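Local coordinates for protein sensory box histidine kinase/response regulator (Burkholderia thailandensis, PDB 3MR0) that probably acts as a two-component sensor kinase, passing phosphate on through a phosphorelay, with this fragment forming its PAS sensory domain, at residues Gln103-Trp106 against Pro112-Met115; Trp23-Asn26 against Ala31-Leu34; Leu69-Ala74 against Asp80-Glu85; His37-Met42 against Leu49-Thr54. All blocks are in the same frame, centred on the assembly; numbering follows the deposited sequence. Where two conformers were deposited one is given.

Interaction 1 (Gln103-Trp106 against Pro112-Met115); sequences QALW and PYRM
The backbone N of Leu-105 donates to O of Arg-114 at 2.8 Å. One residue on, the chain slips: O of Leu-105 accepts from N of Tyr-113 at 2.9 Å, so Tyr-113 and Arg-114 both stand opposite Leu-105 in a classic beta bulge of the hairpin formed by strands 95-106 and 112-121. Tyr-113 takes the crowded first torsion, CG between backbone N and carbonyl carbon (chi1 60°), which folds its ring back over Leu-105; CB of Leu-105 sits 3.9 Å from the ring centroid over one face, a CH-pi contact. The ring's hydroxyl is joined to O of Trp-106 through a water, 2.7 Å from Tyr-113 OH. In one of two conformers, CD1 of Leu-105 lies beside the extended Arg-114 chain, whose guanidinium goes on to a salt bridge with Asp-24. On the other face, Ala-104 CB lies 3.8 Å from Met-115 CG and also packs against one face of the Trp-106 indole, while Pro-112 CG approaches Trp-106 NE1 at 3.8 Å. The indole N-H is taken up by O of Leu-76 in helix 65-78. The bulge thus brings an aromatic face over the Leu-105 CB, while the face bearing Ala-104, Trp-106 and Met-115 meets the helix by apolar packing together with the indole's hydrogen bond.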
loop_
_atom_site.group_PDB
_atom_site.type_symbol
_atom_site.label_atom_id
_atom_site.label_comp_id
_atom_site.label_asym_id
_atom_site.label_seq_id
_atom_site.Cartn_x
_atom_site.Cartn_y
_atom_site.Cartn_z
ATOM N N GLN A 103 -6.393 -0.609 8.816
ATOM C CA GLN A 103 -6.895 -1.065 10.092
ATOM C C GLN A 103 -7.909 -2.160 9.848
ATOM O O GLN A 103 -8.907 -1.957 9.141
ATOM C CB GLN A 103 -7.559 0.072 10.858
ATOM C CG GLN A 103 -8.148 -0.377 12.197
ATOM C CD GLN A 103 -7.078 -0.868 13.157
ATOM O OE1 GLN A 103 -6.181 -0.122 13.500
ATOM N NE2 GLN A 103 -7.159 -2.119 13.579
ATOM N N ALA A 104 -7.631 -3.317 10.442
ATOM C CA ALA A 104 -8.495 -4.479 10.366
ATOM C C ALA A 104 -9.614 -4.426 11.422
ATOM O O ALA A 104 -9.530 -3.681 12.395
ATOM C CB ALA A 104 -7.659 -5.732 10.542
ATOM N N LEU A 105 -10.653 -5.227 11.212
ATOM C CA LEU A 105 -11.728 -5.399 12.177
ATOM C C LEU A 105 -11.818 -6.875 12.461
ATOM O O LEU A 105 -11.817 -7.678 11.530
ATOM C CB LEU A 105 -13.052 -4.898 11.596
ATOM C CG LEU A 105 -13.129 -3.397 11.351
ATOM C CD1 LEU A 105 -14.021 -3.128 10.175
ATOM C CD2 LEU A 105 -13.606 -2.650 12.582
ATOM N N TRP A 106 -11.893 -7.223 13.746
ATOM C CA TRP A 106 -11.966 -8.618 14.196
ATOM C C TRP A 106 -13.281 -8.927 14.877
ATOM O O TRP A 106 -13.859 -8.071 15.551
ATOM C CB TRP A 106 -10.867 -8.903 15.210
ATOM C CG TRP A 106 -9.510 -8.691 14.699
ATOM C CD1 TRP A 106 -8.703 -9.617 14.086
ATOM C CD2 TRP A 106 -8.765 -7.477 14.756
ATOM N NE1 TRP A 106 -7.497 -9.041 13.758
ATOM C CE2 TRP A 106 -7.510 -7.726 14.151
ATOM C CE3 TRP A 106 -9.026 -6.196 15.268
ATOM C CZ2 TRP A 106 -6.525 -6.739 14.040
ATOM C CZ3 TRP A 106 -8.040 -5.209 15.135
ATOM C CH2 TRP A 106 -6.816 -5.492 14.536
ATOM N N PRO A 112 -10.038 -11.694 11.614
ATOM C CA PRO A 112 -10.342 -10.517 10.796
ATOM C C PRO A 112 -11.507 -10.781 9.826
ATOM O O PRO A 112 -11.531 -11.822 9.170
ATOM C CB PRO A 112 -9.028 -10.270 10.016
ATOM C CG PRO A 112 -8.003 -11.115 10.648
ATOM C CD PRO A 112 -8.713 -12.259 11.294
ATOM N N TYR A 113 -12.458 -9.857 9.744
ATOM C CA TYR A 113 -13.486 -9.942 8.715
ATOM C C TYR A 113 -13.415 -8.790 7.746
ATOM O O TYR A 113 -14.019 -8.846 6.693
ATOM C CB TYR A 113 -14.895 -9.999 9.313
ATOM C CG TYR A 113 -15.287 -8.796 10.160
ATOM C CD1 TYR A 113 -15.870 -7.666 9.596
ATOM C CD2 TYR A 113 -15.113 -8.813 11.536
ATOM C CE1 TYR A 113 -16.240 -6.591 10.381
ATOM C CE2 TYR A 113 -15.473 -7.752 12.311
ATOM C CZ TYR A 113 -16.033 -6.652 11.739
ATOM O OH TYR A 113 -16.373 -5.608 12.556
ATOM N N ARG A 114 -12.677 -7.740 8.092
ATOM C CA ARG A 114 -12.575 -6.577 7.220
ATOM C C ARG A 114 -11.278 -5.862 7.514
ATOM O O ARG A 114 -10.720 -6.043 8.569
ATOM C CB ARG A 114 -13.767 -5.628 7.453
ATOM C CG ARG A 114 -13.907 -4.494 6.452
ATOM C CD ARG A 114 -15.087 -3.626 6.787
ATOM N NE ARG A 114 -15.304 -2.593 5.780
ATOM C CZ ARG A 114 -16.304 -1.717 5.814
ATOM N NH1 ARG A 114 -17.181 -1.745 6.806
ATOM N NH2 ARG A 114 -16.427 -0.813 4.858
HETATM N N MSE A 115 -10.799 -5.064 6.563
HETATM C CA MSE A 115 -9.656 -4.161 6.782
HETATM C C MSE A 115 -9.732 -2.975 5.783
HETATM O O MSE A 115 -9.884 -3.168 4.576
HETATM C CB MSE A 115 -8.331 -4.930 6.664
HETATM C CG MSE A 115 -7.116 -4.135 7.115
HETATM SE SE MSE A 115 -5.428 -5.049 6.722
HETATM C CE MSE A 115 -4.167 -3.760 7.464
HETATM O O HOH W 1 -15.116 -5.625 14.926
#

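Interaction 2 (Trp23-Asn26 against Ala31-Leu34); sequences WDWN and AMYL
Asp-24 and Tyr-33 form a hydrogen-bonded antiparallel pair: N of Tyr-33 donates to O of Asp-24 at 2.9 Å, and N of Asp-24 returns a bond to O of Tyr-33 at 3.1 Å. Toward the turn, N of Asn-26 adds a nearly straight bond (175°) to O of Ala-31, 2.9 Å away. A water bridges O of Asp-24 and, weakly, O of Ala-31. On the face carrying the tryptophans, the selenomethionine Met-32 makes oblique Met-aromatic contacts with both indoles, its SE 5.4 Å from the centroid of the Trp-23 five-membered ring and 5.2 Å from that of Trp-25. With CG of Trp-25 anti to the backbone N (chi1 -179°), the CD1 edge of that indole is set beside CB of Met-32, 4.0 Å away. Further out, Met-115 packs on both tryptophans, Leu-72 and Leu-76 of helix 65-78 touch Trp-25, and OD1 of Asn-26 accepts from N of Thr-29 in the connecting turn. This is the first beta hairpin of the PAS sheet, and its two tryptophans line a pocket occupied here by a polyether, probably from the crystallisation liquor.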
loop_
_atom_site.group_PDB
_atom_site.type_symbol
_atom_site.label_atom_id
_atom_site.label_comp_id
_atom_site.label_asym_id
_atom_site.label_seq_id
_atom_site.Cartn_x
_atom_site.Cartn_y
_atom_site.Cartn_z
ATOM N N TRP A 23 -8.752 1.634 -0.097
ATOM C CA TRP A 23 -8.950 0.199 -0.284
ATOM C C TRP A 23 -9.763 -0.450 0.861
ATOM O O TRP A 23 -9.701 -0.011 2.001
ATOM C CB TRP A 23 -7.622 -0.528 -0.569
ATOM C CG TRP A 23 -6.512 -0.373 0.455
ATOM C CD1 TRP A 23 -5.489 0.527 0.428
ATOM C CD2 TRP A 23 -6.297 -1.185 1.621
ATOM N NE1 TRP A 23 -4.663 0.337 1.503
ATOM C CE2 TRP A 23 -5.140 -0.702 2.257
ATOM C CE3 TRP A 23 -6.982 -2.273 2.193
ATOM C CZ2 TRP A 23 -4.648 -1.261 3.429
ATOM C CZ3 TRP A 23 -6.496 -2.822 3.353
ATOM C CH2 TRP A 23 -5.338 -2.320 3.960
ATOM N N ASP A 24 -10.554 -1.465 0.536
ATOM C CA ASP A 24 -11.406 -2.144 1.525
ATOM C C ASP A 24 -11.330 -3.639 1.270
ATOM O O ASP A 24 -11.824 -4.127 0.255
ATOM C CB ASP A 24 -12.849 -1.652 1.399
ATOM C CG ASP A 24 -13.829 -2.353 2.363
ATOM O OD1 ASP A 24 -13.451 -3.265 3.108
ATOM O OD2 ASP A 24 -15.013 -1.966 2.372
ATOM N N TRP A 25 -10.728 -4.367 2.201
ATOM C CA TRP A 25 -10.285 -5.728 1.948
ATOM C C TRP A 25 -10.899 -6.783 2.876
ATOM O O TRP A 25 -10.974 -6.595 4.089
ATOM C CB TRP A 25 -8.772 -5.733 2.058
ATOM C CG TRP A 25 -8.093 -7.017 1.822
ATOM C CD1 TRP A 25 -8.024 -7.716 0.651
ATOM C CD2 TRP A 25 -7.319 -7.737 2.776
ATOM N NE1 TRP A 25 -7.267 -8.838 0.827
ATOM C CE2 TRP A 25 -6.821 -8.877 2.128
ATOM C CE3 TRP A 25 -7.009 -7.536 4.128
ATOM C CZ2 TRP A 25 -6.024 -9.818 2.784
ATOM C CZ3 TRP A 25 -6.226 -8.458 4.777
ATOM C CH2 TRP A 25 -5.736 -9.586 4.110
ATOM N N ASN A 26 -11.347 -7.886 2.283
ATOM C CA ASN A 26 -11.909 -8.991 3.038
ATOM C C ASN A 26 -10.840 -10.043 3.202
ATOM O O ASN A 26 -10.367 -10.612 2.220
ATOM C CB ASN A 26 -13.140 -9.578 2.340
ATOM C CG ASN A 26 -13.817 -10.664 3.164
ATOM O OD1 ASN A 26 -13.231 -11.705 3.441
ATOM N ND2 ASN A 26 -15.056 -10.420 3.559
ATOM N N ALA A 31 -10.969 -10.661 -1.575
ATOM C CA ALA A 31 -11.635 -9.602 -2.319
ATOM C C ALA A 31 -11.268 -8.190 -1.834
ATOM O O ALA A 31 -11.178 -7.927 -0.642
ATOM C CB ALA A 31 -13.140 -9.791 -2.250
HETATM N N MSE A 32 -11.103 -7.277 -2.782
HETATM C CA MSE A 32 -10.689 -5.938 -2.453
HETATM C C MSE A 32 -11.451 -4.921 -3.297
HETATM O O MSE A 32 -11.498 -5.045 -4.513
HETATM C CB MSE A 32 -9.189 -5.808 -2.676
HETATM C CG MSE A 32 -8.643 -4.501 -2.132
HETATM SE SE MSE A 32 -6.705 -4.407 -2.019
HETATM C CE MSE A 32 -6.255 -5.632 -3.447
ATOM N N TYR A 33 -12.066 -3.937 -2.640
ATOM C CA TYR A 33 -12.606 -2.762 -3.327
ATOM C C TYR A 33 -11.513 -1.718 -3.480
ATOM O O TYR A 33 -10.703 -1.528 -2.578
ATOM C CB TYR A 33 -13.808 -2.148 -2.606
ATOM C CG TYR A 33 -14.163 -0.787 -3.178
ATOM C CD1 TYR A 33 -14.784 -0.671 -4.418
ATOM C CD2 TYR A 33 -13.840 0.387 -2.495
ATOM C CE1 TYR A 33 -15.092 0.573 -4.956
ATOM C CE2 TYR A 33 -14.145 1.633 -3.018
ATOM C CZ TYR A 33 -14.775 1.727 -4.255
ATOM O OH TYR A 33 -15.077 2.970 -4.786
ATOM N N LEU A 34 -11.503 -1.060 -4.635
ATOM C CA LEU A 34 -10.492 -0.064 -4.978
ATOM C C LEU A 34 -11.150 1.243 -5.415
ATOM O O LEU A 34 -12.048 1.245 -6.257
ATOM C CB LEU A 34 -9.596 -0.566 -6.125
ATOM C CG LEU A 34 -9.292 -2.054 -6.294
ATOM C CD1 LEU A 34 -8.547 -2.262 -7.566
ATOM C CD2 LEU A 34 -8.497 -2.549 -5.112
HETATM O O HOH W 2 -13.993 -6.502 0.024
#

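Interaction 3 (Leu69-Ala74 against Asp80-Glu85); sequences LAALKA and DTYDVE
The phenol ring of Tyr-82 turns its edge to the helix backbone and one face to a leucine branch. Its CD1 lies 3.8 Å from O of Ala-71, near the ring plane, and CE1 comes within 3.7 Å of N of Leu-72; CD1 of Leu-72 lies over a face. With CG of Tyr-82 anti to the backbone N (chi1 -172°), the ring extends along the flank of the helix, edge toward its backbone. Two residues on, Val-84 points the same way and sets its CG1 against CB of Ala-71 at 3.7 Å. Ala-71 thus meets both Val-84 and, through CB and O, the edge of the Tyr-82 ring. In the PAS fold this is where helix 65-78 leads into strand 82-89, an outermost strand of the antiparallel sheet; the segments 69-74 and 82-85 run nearly antiparallel (170°). Leu-72 and Tyr-82 both line the polyether pocket and both pack on Met-115 of strand 112-121. Where the chain comes back from the helix, the contact becomes polar: N of Asp-80 makes a weak hydrogen bond to O of Ala-74, 3.1 Å long and bent to 124°, and CB of Asp-80 rests 3.5 Å from the same carbonyl oxygen. O of Asp-80 is hydrogen-bonded to ND1 of His-75.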
loop_
_atom_site.group_PDB
_atom_site.type_symbol
_atom_site.label_atom_id
_atom_site.label_comp_id
_atom_site.label_asym_id
_atom_site.label_seq_id
_atom_site.Cartn_x
_atom_site.Cartn_y
_atom_site.Cartn_z
ATOM N N LEU A 69 4.230 -8.927 3.680
ATOM C CA LEU A 69 3.359 -9.998 4.146
ATOM C C LEU A 69 3.514 -10.166 5.649
ATOM O O LEU A 69 2.538 -10.382 6.362
ATOM C CB LEU A 69 3.673 -11.325 3.456
ATOM C CG LEU A 69 3.660 -11.476 1.934
ATOM C CD1 LEU A 69 4.203 -12.848 1.558
ATOM C CD2 LEU A 69 2.276 -11.270 1.334
ATOM N N ALA A 70 4.746 -10.076 6.133
ATOM C CA ALA A 70 4.982 -10.200 7.559
ATOM C C ALA A 70 4.274 -9.093 8.346
ATOM O O ALA A 70 3.692 -9.361 9.394
ATOM C CB ALA A 70 6.493 -10.230 7.865
ATOM N N ALA A 71 4.310 -7.857 7.848
ATOM C CA ALA A 71 3.676 -6.761 8.573
ATOM C C ALA A 71 2.162 -6.931 8.593
ATOM O O ALA A 71 1.507 -6.614 9.592
ATOM C CB ALA A 71 4.074 -5.404 7.999
ATOM N N LEU A 72 1.603 -7.454 7.505
ATOM C CA LEU A 72 0.166 -7.750 7.460
ATOM C C LEU A 72 -0.210 -8.789 8.514
ATOM O O LEU A 72 -1.246 -8.667 9.174
ATOM C CB LEU A 72 -0.266 -8.237 6.074
ATOM C CG LEU A 72 -1.776 -8.422 5.915
ATOM C CD1 LEU A 72 -2.504 -7.230 6.466
ATOM C CD2 LEU A 72 -2.118 -8.596 4.475
ATOM N N LYS A 73 0.638 -9.808 8.662
ATOM C CA LYS A 73 0.494 -10.810 9.714
ATOM C C LYS A 73 0.600 -10.206 11.120
ATOM O O LYS A 73 -0.220 -10.467 11.977
ATOM C CB LYS A 73 1.553 -11.881 9.525
ATOM C CG LYS A 73 1.472 -13.015 10.523
ATOM C CD LYS A 73 2.483 -14.084 10.180
ATOM C CE LYS A 73 2.674 -15.074 11.307
ATOM N NZ LYS A 73 4.014 -15.719 11.161
ATOM N N ALA A 74 1.613 -9.390 11.355
ATOM C CA ALA A 74 1.761 -8.739 12.637
ATOM C C ALA A 74 0.498 -7.939 12.979
ATOM O O ALA A 74 0.119 -7.825 14.151
ATOM C CB ALA A 74 2.996 -7.848 12.631
ATOM N N ASP A 80 -0.637 -5.295 15.814
ATOM C CA ASP A 80 0.381 -4.271 15.582
ATOM C C ASP A 80 -0.010 -3.400 14.414
ATOM O O ASP A 80 -0.668 -3.872 13.480
ATOM C CB ASP A 80 1.738 -4.893 15.261
ATOM C CG ASP A 80 2.507 -5.313 16.501
ATOM O OD1 ASP A 80 1.969 -5.159 17.630
ATOM O OD2 ASP A 80 3.654 -5.798 16.331
ATOM N N THR A 81 0.430 -2.142 14.454
ATOM C CA THR A 81 0.095 -1.159 13.423
ATOM C C THR A 81 0.474 -1.639 12.013
ATOM O O THR A 81 1.514 -2.276 11.813
ATOM C CB THR A 81 0.768 0.190 13.738
ATOM O OG1 THR A 81 0.192 0.732 14.932
ATOM C CG2 THR A 81 0.577 1.165 12.613
ATOM N N TYR A 82 -0.396 -1.361 11.044
ATOM C CA TYR A 82 -0.069 -1.591 9.640
ATOM C C TYR A 82 0.172 -0.255 8.949
ATOM O O TYR A 82 -0.755 0.542 8.744
ATOM C CB TYR A 82 -1.152 -2.404 8.928
ATOM C CG TYR A 82 -0.773 -2.822 7.530
ATOM C CD1 TYR A 82 0.102 -3.881 7.309
ATOM C CD2 TYR A 82 -1.284 -2.155 6.425
ATOM C CE1 TYR A 82 0.456 -4.257 6.022
ATOM C CE2 TYR A 82 -0.941 -2.535 5.132
ATOM C CZ TYR A 82 -0.076 -3.578 4.933
ATOM O OH TYR A 82 0.249 -3.936 3.639
ATOM N N ASP A 83 1.438 -0.032 8.595
ATOM C CA ASP A 83 1.897 1.189 7.936
ATOM C C ASP A 83 3.246 0.914 7.294
ATOM O O ASP A 83 4.285 1.007 7.936
ATOM C CB ASP A 83 2.010 2.324 8.959
ATOM C CG ASP A 83 2.335 3.656 8.324
ATOM O OD1 ASP A 83 3.009 3.681 7.282
ATOM O OD2 ASP A 83 1.915 4.686 8.885
ATOM N N VAL A 84 3.239 0.550 6.028
ATOM C CA VAL A 84 4.481 0.129 5.411
ATOM C C VAL A 84 4.715 0.917 4.144
ATOM O O VAL A 84 3.778 1.469 3.575
ATOM C CB VAL A 84 4.487 -1.396 5.089
ATOM C CG1 VAL A 84 4.662 -2.200 6.341
ATOM C CG2 VAL A 84 3.206 -1.819 4.340
ATOM N N GLU A 85 5.965 0.963 3.708
ATOM C CA GLU A 85 6.273 1.494 2.410
ATOM C C GLU A 85 6.895 0.396 1.581
ATOM O O GLU A 85 7.733 -0.363 2.060
ATOM C CB GLU A 85 7.172 2.725 2.535
ATOM C CG GLU A 85 6.450 3.866 3.250
ATOM C CD GLU A 85 7.226 5.174 3.270
ATOM O OE1 GLU A 85 8.463 5.154 3.102
ATOM O OE2 GLU A 85 6.573 6.225 3.453
#

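Interaction 4 (His37-Met42 against Leu49-Thr54); sequences HFKKIM and LPDEIT
The ammonium of Lys-39 is held by two acceptors of the 49-54 segment, by OD1 of Asp-51 at 2.7 Å in a salt bridge and by O of Leu-49 at 2.8 Å. Asp-51 OD1 is met nearly along its C-O axis, whereas at Leu-49 the nitrogen stands tilted 30° from the carbonyl plane. A second carboxylate, that of Asp-46 in the intervening loop, also pairs with this nitrogen, and the cluster of acceptors would be expected to favour the charged form of the lysine. The chain that carries NZ there is extended beyond CG, reaching from helix to loop in one straight run. Behind this tight head its methylenes make ordinary van der Waals contacts: CE lies 3.4 Å from O of Pro-50, and CD is 4.2 Å from CB of Leu-49, the lysine and leucine chains lying alongside and running opposite ways. In the PAS fold the lysine ties the short helix 36-41 to the segment that enters edge strand 52-53, and Asp-51 is also bonded through its backbone to Leu-34 of the neighbouring strand. Lys-39 is buried, but the side that faces it thins out quickly. Pro-50 and Asp-51 are exposed, and their CB atoms head away from the helix; only the end of the aspartate turns back, roughly perpendicular to the lysine. Leu-49, more sheltered, also packs on Tyr-44 of the loop.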
loop_
_atom_site.group_PDB
_atom_site.type_symbol
_atom_site.label_atom_id
_atom_site.label_comp_id
_atom_site.label_asym_id
_atom_site.label_seq_id
_atom_site.Cartn_x
_atom_site.Cartn_y
_atom_site.Cartn_z
ATOM N N HIS A 37 -8.967 6.479 -7.542
ATOM C CA HIS A 37 -7.562 6.900 -7.404
ATOM C C HIS A 37 -6.577 5.774 -7.027
ATOM O O HIS A 37 -5.395 5.829 -7.387
ATOM C CB HIS A 37 -7.320 8.158 -6.546
ATOM C CG HIS A 37 -6.009 8.816 -6.866
ATOM N ND1 HIS A 37 -5.771 9.453 -8.067
ATOM C CD2 HIS A 37 -4.836 8.859 -6.190
ATOM C CE1 HIS A 37 -4.525 9.895 -8.100
ATOM N NE2 HIS A 37 -3.936 9.553 -6.970
ATOM N N PHE A 38 -7.061 4.760 -6.321
ATOM C CA PHE A 38 -6.242 3.587 -6.114
ATOM C C PHE A 38 -5.893 3.021 -7.481
ATOM O O PHE A 38 -4.733 2.759 -7.773
ATOM C CB PHE A 38 -6.980 2.543 -5.285
ATOM C CG PHE A 38 -6.144 1.359 -4.934
ATOM C CD1 PHE A 38 -5.769 1.131 -3.628
ATOM C CD2 PHE A 38 -5.713 0.479 -5.920
ATOM C CE1 PHE A 38 -4.988 0.043 -3.295
ATOM C CE2 PHE A 38 -4.919 -0.622 -5.602
ATOM C CZ PHE A 38 -4.553 -0.843 -4.291
ATOM N N LYS A 39 -6.900 2.808 -8.321
ATOM C CA LYS A 39 -6.630 2.260 -9.645
ATOM C C LYS A 39 -5.620 3.124 -10.388
ATOM O O LYS A 39 -4.716 2.622 -11.072
ATOM C CB LYS A 39 -7.910 2.134 -10.459
ATOM C CG LYS A 39 -8.927 1.176 -9.874
ATOM C CD LYS A 39 -10.099 1.054 -10.823
ATOM C CE LYS A 39 -11.232 0.256 -10.235
ATOM N NZ LYS A 39 -12.477 0.657 -10.933
ATOM N N LYS A 40 -5.766 4.429 -10.254
ATOM C CA LYS A 40 -4.877 5.305 -10.970
ATOM C C LYS A 40 -3.444 5.128 -10.490
ATOM O O LYS A 40 -2.539 4.964 -11.304
ATOM C CB LYS A 40 -5.335 6.749 -10.857
ATOM C CG LYS A 40 -4.380 7.738 -11.508
ATOM C CD LYS A 40 -3.890 7.262 -12.882
ATOM C CE LYS A 40 -4.977 7.334 -13.938
ATOM N NZ LYS A 40 -4.388 7.370 -15.312
ATOM N N ILE A 41 -3.239 5.145 -9.175
ATOM C CA ILE A 41 -1.898 4.984 -8.606
ATOM C C ILE A 41 -1.200 3.713 -9.096
ATOM O O ILE A 41 0.016 3.690 -9.211
ATOM C CB ILE A 41 -1.929 5.029 -7.054
ATOM C CG1 ILE A 41 -2.248 6.441 -6.555
ATOM C CG2 ILE A 41 -0.611 4.541 -6.450
ATOM C CD1 ILE A 41 -2.534 6.496 -5.073
HETATM N N MSE A 42 -1.963 2.663 -9.393
HETATM C CA MSE A 42 -1.394 1.445 -9.995
HETATM C C MSE A 42 -1.104 1.639 -11.496
HETATM O O MSE A 42 -0.541 0.758 -12.160
HETATM C CB MSE A 42 -2.300 0.227 -9.792
HETATM C CG MSE A 42 -2.560 -0.132 -8.349
HETATM SE SE MSE A 42 -0.935 -0.492 -7.331
HETATM C CE MSE A 42 -0.264 -1.976 -8.398
ATOM N N LEU A 49 -9.860 -1.685 -14.766
ATOM C CA LEU A 49 -9.913 -2.660 -13.691
ATOM C C LEU A 49 -11.261 -2.458 -13.003
ATOM O O LEU A 49 -11.699 -1.318 -12.833
ATOM C CB LEU A 49 -8.782 -2.414 -12.688
ATOM C CG LEU A 49 -7.323 -2.605 -13.104
ATOM C CD1 LEU A 49 -6.383 -2.018 -12.063
ATOM C CD2 LEU A 49 -7.032 -4.073 -13.310
ATOM N N PRO A 50 -11.929 -3.550 -12.596
ATOM C CA PRO A 50 -13.240 -3.526 -11.905
ATOM C C PRO A 50 -13.185 -2.943 -10.489
ATOM O O PRO A 50 -12.132 -3.016 -9.870
ATOM C CB PRO A 50 -13.621 -5.001 -11.829
ATOM C CG PRO A 50 -12.789 -5.647 -12.868
ATOM C CD PRO A 50 -11.502 -4.914 -12.906
ATOM N N ASP A 51 -14.268 -2.369 -9.983
ATOM C CA ASP A 51 -14.218 -1.829 -8.632
ATOM C C ASP A 51 -13.808 -2.887 -7.546
ATOM O O ASP A 51 -13.629 -2.526 -6.376
ATOM C CB ASP A 51 -15.534 -1.114 -8.260
ATOM C CG ASP A 51 -15.632 0.317 -8.825
ATOM O OD1 ASP A 51 -14.653 0.817 -9.410
ATOM O OD2 ASP A 51 -16.697 0.960 -8.674
ATOM N N GLU A 52 -13.637 -4.166 -7.933
ATOM C CA GLU A 52 -13.321 -5.266 -6.982
ATOM C C GLU A 52 -12.475 -6.433 -7.536
ATOM O O GLU A 52 -12.900 -7.116 -8.465
ATOM C CB GLU A 52 -14.610 -5.859 -6.394
ATOM C CG GLU A 52 -15.499 -4.874 -5.634
ATOM C CD GLU A 52 -16.607 -5.571 -4.864
ATOM O OE1 GLU A 52 -17.590 -4.893 -4.464
ATOM O OE2 GLU A 52 -16.487 -6.801 -4.659
ATOM N N ILE A 53 -11.306 -6.687 -6.945
ATOM C CA ILE A 53 -10.423 -7.780 -7.392
ATOM C C ILE A 53 -10.108 -8.820 -6.292
ATOM O O ILE A 53 -9.915 -8.458 -5.121
ATOM C CB ILE A 53 -9.110 -7.241 -7.968
ATOM C CG1 ILE A 53 -8.406 -6.374 -6.931
ATOM C CG2 ILE A 53 -9.378 -6.450 -9.230
ATOM C CD1 ILE A 53 -7.162 -5.704 -7.433
ATOM N N THR A 54 -10.033 -10.100 -6.686
ATOM C CA THR A 54 -10.118 -11.216 -5.736
ATOM C C THR A 54 -9.014 -12.244 -5.960
ATOM O O THR A 54 -7.839 -11.897 -5.981
ATOM C CB THR A 54 -11.516 -11.926 -5.808
ATOM O OG1 THR A 54 -12.560 -10.960 -6.013
ATOM C CG2 THR A 54 -11.808 -12.722 -4.534
#

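How the interactions relate
Interactions 1 and 2 are hairpins of one antiparallel sheet, joined where strands 112-121 and 21-25 run side by side: O of Met-115 lies 2.8 Å from N of Trp-25, a probable hydrogen bond, and the salt bridge between Arg-114 and Asp-24 adds a charged tie. Interaction 2 passes the sheet on to interaction 4 through strands 32-34 and 52-53, whereas interaction 3 sets a helix against the strand at the other end of the sheet. Interactions 2 and 3 are mainly surface contacts, 1 and 4 partly buried. Backbone bonds dominate the hairpins, apolar contact interaction 3, and one charged lysine interaction 4. Interactions 3 and 4 stay about 21 Å apart between centres.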